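Local coordinates for protein peptidase (Yersinia bercovieri, PDB 5NYW) that is of unknown function but, as an ancestral beta-subunit (Anbu) related to HslV and 20S proteasome subunits, is probably an Ntn-hydrolase-type peptidase, at residues C3-L8 with L12-D17; E89-V94 with C112-G117. All coordinates share one frame; numbering follows the deposited sequence.

Interaction 1 of 2, residues C3-L8 with L12-D17; sequences CVAMRL and LAFASD. Unlike the reference sequence in segment 12-17: Ala-13 (reference Val).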
loop_
_atom_site.group_PDB
_atom_site.type_symbol
_atom_site.label_atom_id
_atom_site.label_comp_id
_atom_site.label_asym_id
_atom_site.label_seq_id
_atom_site.Cartn_x
_atom_site.Cartn_y
_atom_site.Cartn_z
ATOM N N CYS L 3 5.396 34.631 24.663
ATOM C CA CYS L 3 4.782 35.668 23.845
ATOM C C CYS L 3 3.288 35.761 24.125
ATOM O O CYS L 3 2.633 34.754 24.361
ATOM C CB CYS L 3 5.016 35.402 22.351
ATOM S SG CYS L 3 6.761 35.192 21.830
ATOM N N VAL L 4 2.753 36.977 24.124
ATOM C CA VAL L 4 1.318 37.152 24.305
ATOM C C VAL L 4 0.811 38.193 23.311
ATOM O O VAL L 4 1.509 39.153 22.980
ATOM C CB VAL L 4 0.942 37.552 25.782
ATOM C CG1 VAL L 4 1.661 38.828 26.240
ATOM C CG2 VAL L 4 -0.582 37.690 25.953
ATOM N N ALA L 5 -0.398 37.977 22.813
ATOM C CA ALA L 5 -1.029 38.943 21.935
ATOM C C ALA L 5 -2.476 39.092 22.347
ATOM O O ALA L 5 -3.137 38.113 22.656
ATOM C CB ALA L 5 -0.912 38.508 20.486
ATOM N N MET L 6 -2.962 40.323 22.335
ATOM C CA MET L 6 -4.311 40.630 22.768
ATOM C C MET L 6 -5.078 41.380 21.684
ATOM O O MET L 6 -4.563 42.344 21.111
ATOM C CB MET L 6 -4.282 41.469 24.050
ATOM C CG MET L 6 -3.548 40.832 25.206
ATOM S SD MET L 6 -3.119 42.013 26.499
ATOM C CE MET L 6 -2.491 40.938 27.786
ATOM N N ARG L 7 -6.286 40.915 21.378
ATOM C CA ARG L 7 -7.167 41.619 20.449
ATOM C C ARG L 7 -8.340 42.267 21.171
ATOM O O ARG L 7 -9.229 41.573 21.664
ATOM C CB ARG L 7 -7.689 40.675 19.369
ATOM C CG ARG L 7 -8.688 41.299 18.406
ATOM C CD ARG L 7 -9.237 40.237 17.469
ATOM N NE ARG L 7 -10.349 40.712 16.643
ATOM C CZ ARG L 7 -11.637 40.542 16.937
ATOM N NH1 ARG L 7 -12.559 41.008 16.115
ATOM N NH2 ARG L 7 -12.002 39.898 18.043
ATOM N N LEU L 8 -8.358 43.597 21.182
ATOM C CA LEU L 8 -9.370 44.374 21.888
ATOM C C LEU L 8 -10.176 45.172 20.887
ATOM O O LEU L 8 -9.853 45.168 19.704
ATOM C CB LEU L 8 -8.727 45.311 22.899
ATOM C CG LEU L 8 -7.591 44.671 23.683
ATOM C CD1 LEU L 8 -6.580 45.731 24.033
ATOM C CD2 LEU L 8 -8.136 43.972 24.921
ATOM N N LEU L 12 -4.670 46.187 19.054
ATOM C CA LEU L 12 -3.947 44.988 19.459
ATOM C C LEU L 12 -2.751 45.326 20.342
ATOM O O LEU L 12 -2.113 46.369 20.169
ATOM C CB LEU L 12 -3.473 44.208 18.233
ATOM C CG LEU L 12 -4.451 43.438 17.355
ATOM C CD1 LEU L 12 -4.156 43.723 15.930
ATOM C CD2 LEU L 12 -4.201 41.974 17.609
ATOM N N ALA L 13 -2.466 44.447 21.301
ATOM C CA ALA L 13 -1.269 44.568 22.129
ATOM C C ALA L 13 -0.419 43.302 22.005
ATOM O O ALA L 13 -0.938 42.186 22.055
ATOM C CB ALA L 13 -1.645 44.840 23.609
ATOM N N PHE L 14 0.889 43.470 21.848
ATOM C CA PHE L 14 1.799 42.329 21.735
ATOM C C PHE L 14 2.933 42.383 22.749
ATOM O O PHE L 14 3.485 43.460 23.011
ATOM C CB PHE L 14 2.407 42.253 20.333
ATOM C CG PHE L 14 1.400 42.234 19.231
ATOM C CD1 PHE L 14 0.880 41.038 18.776
ATOM C CD2 PHE L 14 0.971 43.404 18.646
ATOM C CE1 PHE L 14 -0.055 41.006 17.756
ATOM C CE2 PHE L 14 0.038 43.374 17.614
ATOM C CZ PHE L 14 -0.474 42.180 17.174
ATOM N N ALA L 15 3.311 41.230 23.299
ATOM C CA ALA L 15 4.515 41.177 24.143
ATOM C C ALA L 15 5.301 39.870 23.998
ATOM O O ALA L 15 4.743 38.775 24.088
ATOM C CB ALA L 15 4.143 41.394 25.572
ATOM N N SER L 16 6.605 40.006 23.777
ATOM C CA SER L 16 7.498 38.864 23.680
ATOM C C SER L 16 8.768 39.049 24.490
ATOM O O SER L 16 9.371 40.129 24.484
ATOM C CB SER L 16 7.894 38.618 22.221
ATOM O OG SER L 16 6.782 38.238 21.437
ATOM N N ASP L 17 9.223 37.971 25.122
ATOM C CA ASP L 17 10.540 37.995 25.742
ATOM C C ASP L 17 11.569 37.675 24.652
ATOM O O ASP L 17 11.237 37.667 23.467
ATOM C CB ASP L 17 10.644 37.012 26.925
ATOM C CG ASP L 17 10.933 35.591 26.488
ATOM O OD1 ASP L 17 10.338 35.146 25.488
ATOM O OD2 ASP L 17 11.779 34.924 27.123
#
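Val-4 and Ala-15 form a hydrogen-bonded pair in the hairpin of strands 2-7 and 11-23, and Met-6 and Ala-13 form the next. The segments run antiparallel at 176°, with axes 4.6 Å apart at closest approach. Val-4 N gives its hydrogen to Ala-15 O at 2.7 Å, and Ala-15 N returns the bond to Val-4 O. Met-6 N bonds to Ala-13 O at 2.8 Å, and Ala-13 N to Met-6 O at 3.0 Å. CA-H...O contacts run between the bonds, such as Ala-5 CA to Ala-13 O at 3.2 Å.

Side chains alternate between two faces. Cys-3, Ala-5, Arg-7, Leu-12, Phe-14 and Ser-16 look toward strands 42-50 and 126-130 of the second sheet, while Met-6, on the other face, packs on helix 168-185. This is the layering of the Ntn-hydrolase fold, two sheets between helical layers.

Ala-5 CB meets the Phe-14 ring obliquely, at CD1, 3.5 Å away. A chi1 of -54° sets Phe-14 CG beside the backbone N, on the face shared with Ala-5. CD1 and CE1 are the ring atoms nearest Ala-5 CB. On the far face, Val-4 places CG1 between its backbone N and carbonyl carbon (chi1 57°). That branch leans over the neighbouring strand, 3.6 Å from Ala-15 CB. The Met-6 chain starts beside Ala-13 but leads away from it. Arg-7 rests its CB against Leu-12 CD2. Ser-16 OG lies beside the sulfur of Cys-3. The Ser-16 hydroxyl is hydrogen-bonded to Gln-47 NE2 and Lys-32 O. Past the paired residues, Asp-17 OD2 is hydrogen-bonded to Gly-190 N and Arg-19 N, and more weakly to the N of Thr-1, probably the counterpart of the N-terminal threonine nucleophile of proteasome beta subunits.

Interaction 2 of 2, residues E89-V94 with C112-G117; sequences ETVREV and CNLLLG. Unlike the reference sequence in segment 112-117: Cys-112 (reference Gly).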
loop_
_atom_site.group_PDB
_atom_site.type_symbol
_atom_site.label_atom_id
_atom_site.label_comp_id
_atom_site.label_asym_id
_atom_site.label_seq_id
_atom_site.Cartn_x
_atom_site.Cartn_y
_atom_site.Cartn_z
ATOM N N GLU L 89 1.086 27.036 5.728
ATOM C CA GLU L 89 1.790 26.385 4.629
ATOM C C GLU L 89 3.295 26.491 4.823
ATOM O O GLU L 89 4.028 25.529 4.570
ATOM C CB GLU L 89 1.382 26.992 3.271
ATOM C CG GLU L 89 -0.060 26.698 2.886
ATOM C CD GLU L 89 -0.540 27.495 1.693
ATOM O OE1 GLU L 89 0.257 28.290 1.154
ATOM O OE2 GLU L 89 -1.731 27.353 1.322
ATOM N N THR L 90 3.754 27.657 5.280
ATOM C CA THR L 90 5.182 27.878 5.476
ATOM C C THR L 90 5.672 27.061 6.694
ATOM O O THR L 90 6.825 26.625 6.728
ATOM C CB THR L 90 5.512 29.367 5.678
ATOM O OG1 THR L 90 4.777 30.155 4.743
ATOM C CG2 THR L 90 7.006 29.607 5.499
ATOM N N VAL L 91 4.818 26.916 7.712
ATOM C CA VAL L 91 5.121 26.042 8.847
ATOM C C VAL L 91 5.323 24.572 8.442
ATOM O O VAL L 91 6.346 23.971 8.787
ATOM C CB VAL L 91 4.029 26.109 9.923
ATOM C CG1 VAL L 91 4.198 24.968 10.890
ATOM C CG2 VAL L 91 4.089 27.443 10.653
ATOM N N ARG L 92 4.372 24.007 7.694
ATOM C CA ARG L 92 4.470 22.612 7.225
ATOM C C ARG L 92 5.671 22.393 6.296
ATOM O O ARG L 92 6.348 21.371 6.389
ATOM C CB ARG L 92 3.182 22.174 6.501
ATOM C CG ARG L 92 2.000 21.902 7.420
ATOM C CD ARG L 92 0.748 21.318 6.700
ATOM N NE ARG L 92 0.081 22.249 5.779
ATOM C CZ ARG L 92 -0.952 23.032 6.119
ATOM N NH1 ARG L 92 -1.411 23.043 7.375
ATOM N NH2 ARG L 92 -1.509 23.839 5.218
ATOM N N GLU L 93 5.931 23.359 5.418
ATOM C CA GLU L 93 7.059 23.299 4.485
ATOM C C GLU L 93 8.403 23.165 5.193
ATOM O O GLU L 93 9.250 22.356 4.810
ATOM C CB GLU L 93 7.084 24.554 3.616
ATOM C CG GLU L 93 8.317 24.678 2.757
ATOM C CD GLU L 93 8.415 26.039 2.076
ATOM O OE1 GLU L 93 9.409 26.277 1.364
ATOM O OE2 GLU L 93 7.520 26.886 2.271
ATOM N N VAL L 94 8.611 24.011 6.197
ATOM C CA VAL L 94 9.855 24.021 6.948
ATOM C C VAL L 94 10.021 22.774 7.828
ATOM O O VAL L 94 11.092 22.172 7.844
ATOM C CB VAL L 94 9.941 25.282 7.801
ATOM C CG1 VAL L 94 11.100 25.197 8.785
ATOM C CG2 VAL L 94 10.060 26.490 6.885
ATOM N N CYS L 112 6.910 24.224 16.295
ATOM C CA CYS L 112 6.745 25.625 16.652
ATOM C C CYS L 112 5.286 26.051 16.802
ATOM O O CYS L 112 4.370 25.426 16.268
ATOM C CB CYS L 112 7.415 26.492 15.582
ATOM S SG CYS L 112 6.588 26.357 13.917
ATOM N N ASN L 113 5.078 27.125 17.551
ATOM C CA ASN L 113 3.792 27.792 17.605
ATOM C C ASN L 113 4.046 29.240 17.240
ATOM O O ASN L 113 5.115 29.785 17.558
ATOM C CB ASN L 113 3.133 27.679 18.992
ATOM C CG ASN L 113 2.426 26.351 19.205
ATOM O OD1 ASN L 113 1.215 26.253 19.020
ATOM N ND2 ASN L 113 3.176 25.328 19.604
ATOM N N LEU L 114 3.093 29.836 16.530
ATOM C CA LEU L 114 3.195 31.227 16.127
ATOM C C LEU L 114 1.943 32.003 16.478
ATOM O O LEU L 114 0.854 31.429 16.543
ATOM C CB LEU L 114 3.457 31.340 14.623
ATOM C CG LEU L 114 4.677 30.593 14.097
ATOM C CD1 LEU L 114 4.743 30.746 12.616
ATOM C CD2 LEU L 114 5.899 31.183 14.717
ATOM N N LEU L 115 2.109 33.307 16.707
ATOM C CA LEU L 115 0.976 34.224 16.778
ATOM C C LEU L 115 1.062 35.205 15.601
ATOM O O LEU L 115 2.150 35.669 15.223
ATOM C CB LEU L 115 0.933 34.967 18.116
ATOM C CG LEU L 115 0.705 34.093 19.355
ATOM C CD1 LEU L 115 0.506 34.939 20.580
ATOM C CD2 LEU L 115 -0.458 33.133 19.177
ATOM N N LEU L 116 -0.092 35.463 15.000
ATOM C CA LEU L 116 -0.228 36.371 13.873
ATOM C C LEU L 116 -1.341 37.339 14.140
ATOM O O LEU L 116 -2.475 36.927 14.331
ATOM C CB LEU L 116 -0.525 35.604 12.594
ATOM C CG LEU L 116 -0.985 36.412 11.380
ATOM C CD1 LEU L 116 0.142 37.280 10.813
ATOM C CD2 LEU L 116 -1.545 35.460 10.333
ATOM N N GLY L 117 -1.029 38.626 14.180
ATOM C CA GLY L 117 -2.052 39.601 14.490
ATOM C C GLY L 117 -1.861 40.874 13.714
ATOM O O GLY L 117 -0.750 41.206 13.311
#
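Val-91 is the one residue of helix segment 89-94 that touches strand segment 112-117. Its two methyl groups divide the work. CG2 meets Leu-114 CD1 at 3.9 Å, the two side chains reaching toward each other tip to tip. CG1 stands 4.1 Å from Cys-112 SG. Val-91 CG1 is anti to the backbone N (chi1 166°), which spreads the methyls toward two successive inward residues of the strand. All three side chains are buried and apolar in contact. No hydrogen bond crosses between the segments.

The packing is local. Only 96 Å² is buried in total, and the nearest CA atoms, of Val-91 and Cys-112, are still 8.0 Å apart. Other elements extend the apolar layer: Cys-112 also packs on helix 52-65, and Val-91 on Ile-130.

The far side of the helix segment is more open: Glu-89 is exposed, and Arg-92 and Glu-93 are partly so. Arg-92 NH1 is hydrogen-bonded to Gln-133 O, and Glu-93 OE1 makes a salt bridge to Arg-65 NH2. On the strand, Asn-113 and Leu-115 point to the opposite face, where they touch strand 145-149 of the other sheet. A helix laid on the outer face of an inner strand is characteristic of the layered alpha-beta-beta-alpha sandwich of Ntn hydrolases.

Overall arrangement
The two interactions lie in different layers of one subunit, with centres about 17 Å apart. Interaction 1 comes first along the chain and is closed before interaction 2 opens. It is a hairpin within one antiparallel sheet, near the centre of the chain. Interaction 2 joins helix 80-98 to strand 112-120, the middle strand of the second sheet. The sheets meet between them: Ala-5 CB packs on Leu-115 CD1 at 3.8 Å, and Phe-14 CZ approaches Gly-117 C. Strand 112-120 is thus covered by a helix on one face and by the hairpin's sheet on the other. Together the contacts span helix, sheet and sheet of the proteasome-type fold.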